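Side-chain contacts in single-strand DNA-binding protein (Agrobacterium tumefaciens, PDB 3BTP), which binds single-stranded DNA regardless of nucleotide sequence and mediates nuclear uptake of the transferred T-DNA strand during crown gall transformation: residues F346-V351 and D425-P430; D372-L375 and N380-W383. All coordinates share one frame; numbering follows the deposited sequence.

Contact 1. Residues F346-V351 and D425-P430; sequences FPAATV and DQVGLP
Ala-349 points its single methyl at Val-427, and apolar contact is all that joins the two segments. The CB of Ala-349 meets both branches of the valine, CG1 of Val-427 at 4.1 Å and CG2 of Val-427 at 4.2 Å, nearly equidistant from the two. One residue earlier, the CB of Ala-348 comes within 4.4 Å of the same Val-427 CG2, at a less buried edge of the contact. Leu-429 adds a further side chain: its CD1 lies 4.3 Å from the CB of Ala-349. Strand 349-352 belongs to an eight-stranded antiparallel barrel, and here its start packs against the C-terminal end of helix 417-427. Val-371, at the head of helix 371-377, touches Ala-349, Val-427 and Leu-429. Backbone bonding shapes the helix end. Gly-428, with a phi of 89°, is the C-prime residue of a Schellman motif that ends helix 417-427, in which the hydrogen bond from Gly-428 N to Asp-425 O is weak at 3.4 Å. This turn brings Leu-429 round to the strand. Ala-348 is hydrogen-bonded through its backbone to Leu-399 of strand 396-399, and Ala-349 to Val-371, where helix 371-377 begins.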
# COMPACT_ATOMS: atom_id res chain seq x y z
N PHE A 346 2.05 8.69 -14.24
CA PHE A 346 3.12 8.96 -13.29
C PHE A 346 2.60 9.76 -12.06
O PHE A 346 1.67 10.53 -12.18
CB PHE A 346 4.31 9.66 -13.93
CG PHE A 346 5.10 8.80 -14.94
CD1 PHE A 346 5.37 9.29 -16.22
CD2 PHE A 346 5.58 7.53 -14.60
CE1 PHE A 346 6.11 8.54 -17.12
CE2 PHE A 346 6.31 6.75 -15.53
CZ PHE A 346 6.59 7.26 -16.76
N PRO A 347 3.17 9.56 -10.85
CA PRO A 347 2.78 10.56 -9.79
C PRO A 347 3.05 12.05 -10.18
O PRO A 347 4.05 12.33 -10.87
CB PRO A 347 3.63 10.16 -8.53
CG PRO A 347 4.19 8.81 -8.84
CD PRO A 347 4.09 8.52 -10.37
N ALA A 348 2.17 12.96 -9.73
CA ALA A 348 2.23 14.39 -10.02
C ALA A 348 3.49 15.10 -9.50
O ALA A 348 4.04 16.01 -10.16
CB ALA A 348 0.97 15.06 -9.51
N ALA A 349 3.94 14.66 -8.32
CA ALA A 349 5.12 15.18 -7.70
C ALA A 349 5.72 14.01 -6.90
O ALA A 349 4.96 13.19 -6.40
CB ALA A 349 4.76 16.35 -6.80
N THR A 350 7.04 14.02 -6.71
CA THR A 350 7.77 12.97 -6.08
C THR A 350 8.83 13.63 -5.13
O THR A 350 9.28 14.76 -5.40
CB THR A 350 8.36 12.13 -7.29
OG1 THR A 350 7.63 10.86 -7.49
CG2 THR A 350 9.77 12.00 -7.32
N VAL A 351 9.23 12.94 -4.03
CA VAL A 351 10.34 13.42 -3.20
C VAL A 351 11.38 12.31 -3.07
O VAL A 351 10.98 11.14 -2.83
CB VAL A 351 9.87 13.96 -1.78
CG1 VAL A 351 9.27 12.85 -0.88
CG2 VAL A 351 11.04 14.63 -1.06
N ASP A 425 -1.19 23.13 -6.14
CA ASP A 425 -2.46 23.13 -5.37
C ASP A 425 -3.06 21.71 -5.27
O ASP A 425 -3.46 21.29 -4.18
CB ASP A 425 -3.44 24.22 -5.92
CG ASP A 425 -5.00 23.97 -5.59
OD1 ASP A 425 -5.39 23.05 -4.79
OD2 ASP A 425 -5.87 24.73 -6.16
N GLN A 426 -3.08 20.95 -6.36
CA GLN A 426 -3.68 19.62 -6.35
C GLN A 426 -2.88 18.72 -5.45
O GLN A 426 -3.43 17.90 -4.75
CB GLN A 426 -3.70 19.02 -7.76
CG GLN A 426 -4.59 17.77 -7.95
CD GLN A 426 -4.77 17.39 -9.46
OE1 GLN A 426 -3.77 17.28 -10.22
NE2 GLN A 426 -6.06 17.18 -9.89
N VAL A 427 -1.56 18.84 -5.48
CA VAL A 427 -0.75 17.92 -4.71
C VAL A 427 -0.53 18.36 -3.24
O VAL A 427 -0.11 17.55 -2.42
CB VAL A 427 0.58 17.58 -5.46
CG1 VAL A 427 1.72 18.56 -5.08
CG2 VAL A 427 0.93 16.13 -5.21
N GLY A 428 -0.80 19.62 -2.92
CA GLY A 428 -0.62 20.13 -1.56
C GLY A 428 0.75 20.69 -1.20
O GLY A 428 1.13 20.75 -0.04
N LEU A 429 1.49 21.15 -2.20
CA LEU A 429 2.77 21.78 -1.98
C LEU A 429 2.64 23.29 -2.11
O LEU A 429 1.76 23.79 -2.89
CB LEU A 429 3.86 21.21 -2.91
CG LEU A 429 4.33 19.76 -2.61
CD1 LEU A 429 5.24 19.32 -3.67
CD2 LEU A 429 5.03 19.58 -1.26
N PRO A 430 3.45 24.04 -1.33
CA PRO A 430 3.40 25.52 -1.47
C PRO A 430 4.21 26.01 -2.69
O PRO A 430 5.30 25.51 -2.95
CB PRO A 430 3.96 26.01 -0.13
CG PRO A 430 5.04 24.90 0.21
CD PRO A 430 4.42 23.59 -0.30

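Contact 2. Residues D372-L375 and N380-W383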
# COMPACT_ATOMS: atom_id res chain seq x y z
N ASP A 372 1.70 13.07 -2.88
CA ASP A 372 0.35 12.71 -2.58
C ASP A 372 0.19 11.51 -1.61
O ASP A 372 -0.51 11.61 -0.59
CB ASP A 372 -0.33 12.37 -3.90
CG ASP A 372 -1.74 11.85 -3.70
OD1 ASP A 372 -2.59 12.67 -3.29
OD2 ASP A 372 -1.99 10.61 -3.92
N TYR A 373 0.79 10.38 -1.95
CA TYR A 373 0.91 9.25 -1.02
C TYR A 373 1.38 9.69 0.39
O TYR A 373 0.75 9.40 1.41
CB TYR A 373 1.87 8.17 -1.62
CG TYR A 373 1.96 6.92 -0.80
CD1 TYR A 373 1.01 5.88 -0.92
CD2 TYR A 373 2.95 6.79 0.14
CE1 TYR A 373 1.08 4.71 -0.13
CE2 TYR A 373 3.01 5.65 0.96
CZ TYR A 373 2.09 4.63 0.83
OH TYR A 373 2.26 3.54 1.66
N LEU A 374 2.51 10.36 0.44
CA LEU A 374 3.04 10.82 1.68
C LEU A 374 2.11 11.74 2.47
O LEU A 374 1.87 11.51 3.66
CB LEU A 374 4.40 11.43 1.43
CG LEU A 374 5.40 11.64 2.55
CD1 LEU A 374 5.88 10.31 3.24
CD2 LEU A 374 6.59 12.46 1.98
N LEU A 375 1.60 12.78 1.84
CA LEU A 375 0.77 13.76 2.49
C LEU A 375 -0.62 13.24 2.91
O LEU A 375 -1.17 13.71 3.92
CB LEU A 375 0.56 14.99 1.58
CG LEU A 375 1.55 16.15 1.76
CD1 LEU A 375 3.07 15.79 1.65
CD2 LEU A 375 1.20 17.24 0.80
N ASN A 380 1.48 13.67 9.53
CA ASN A 380 2.40 14.11 10.55
C ASN A 380 3.82 13.55 10.44
O ASN A 380 4.61 13.77 11.33
CB ASN A 380 1.85 13.78 11.95
CG ASN A 380 0.51 14.47 12.22
OD1 ASN A 380 0.39 15.72 12.15
ND2 ASN A 380 -0.52 13.65 12.46
N SER A 381 4.15 12.81 9.38
CA SER A 381 5.58 12.54 9.03
C SER A 381 6.44 13.84 9.13
O SER A 381 5.95 14.94 8.83
CB SER A 381 5.66 12.02 7.59
OG SER A 381 6.99 11.81 7.22
N PRO A 382 7.70 13.74 9.64
CA PRO A 382 8.62 14.91 9.44
C PRO A 382 8.94 15.25 7.97
O PRO A 382 9.11 16.42 7.70
CB PRO A 382 9.89 14.51 10.23
CG PRO A 382 9.76 13.12 10.56
CD PRO A 382 8.33 12.68 10.46
N TRP A 383 9.01 14.27 7.03
CA TRP A 383 9.03 14.59 5.56
C TRP A 383 7.83 15.42 5.13
O TRP A 383 7.96 16.55 4.67
CB TRP A 383 9.14 13.32 4.70
CG TRP A 383 10.46 12.72 4.83
CD1 TRP A 383 10.88 11.95 5.85
CD2 TRP A 383 11.58 12.87 3.95
NE1 TRP A 383 12.19 11.60 5.69
CE2 TRP A 383 12.64 12.12 4.51
CE3 TRP A 383 11.79 13.57 2.72
CZ2 TRP A 383 13.92 12.01 3.89
CZ3 TRP A 383 13.07 13.48 2.10
CH2 TRP A 383 14.11 12.70 2.70
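Leu-374 extends its CG away from its own backbone N (chi1 -161°), which carries the branched end across to Ser-381 and Trp-383; the indole of Trp-383 is swung beside its backbone N (chi1 -69°), leaving CB as the part that faces the leucine. Helix 371-377 and helix 382-388 are consecutive helices, joined by a short connection that ends at Ser-381, the N-cap of the second. The closest approach is CD2 of Leu-374 to CB of Trp-383, 3.8 Å, a methyl resting on the root of the tryptophan side chain. The other branch, CD1 of Leu-374, lies 4.4 Å from the hydroxyl OG of Ser-381. Beyond its CB the tryptophan leads off from helix 371-377, and NE1 of Trp-383 makes a hydrogen bond to the backbone of another protein's chain, which also packs on Leu-374. Val-351 of strand 349-352 touches both Leu-374 and Trp-383, placing the pair over the barrel. OG of Ser-381 caps the start of helix 382-388, accepting a weak, strongly bent capping hydrogen bond from N of Trp-383 at 3.2 Å and an N-H...O angle of 121°.

How the contacts relate
After the two four-stranded sheets of the N-terminal part, the chain enters the barrel with strand 349-352, lays strand 367-370 beside it and enters helix 371-377. Contact 2 closes a short loop there, joining that helix to helix 382-388. After strands 396-399 and 405-407 and helix 409-415, helix 417-427 returns to strand 349-352 and closes the much longer loop of contact 1, within which contact 2 lies entirely. The centres are 11 Å apart and the two meet directly: CD2 of Leu-375 packs 3.5 Å from O of Val-427, and CG2 of Val-351 reaches CZ3 of Trp-383 at 3.9 Å. Contact 1 ties strand to helix end, contact 2 ties consecutive helices, and Val-351 touches both of these.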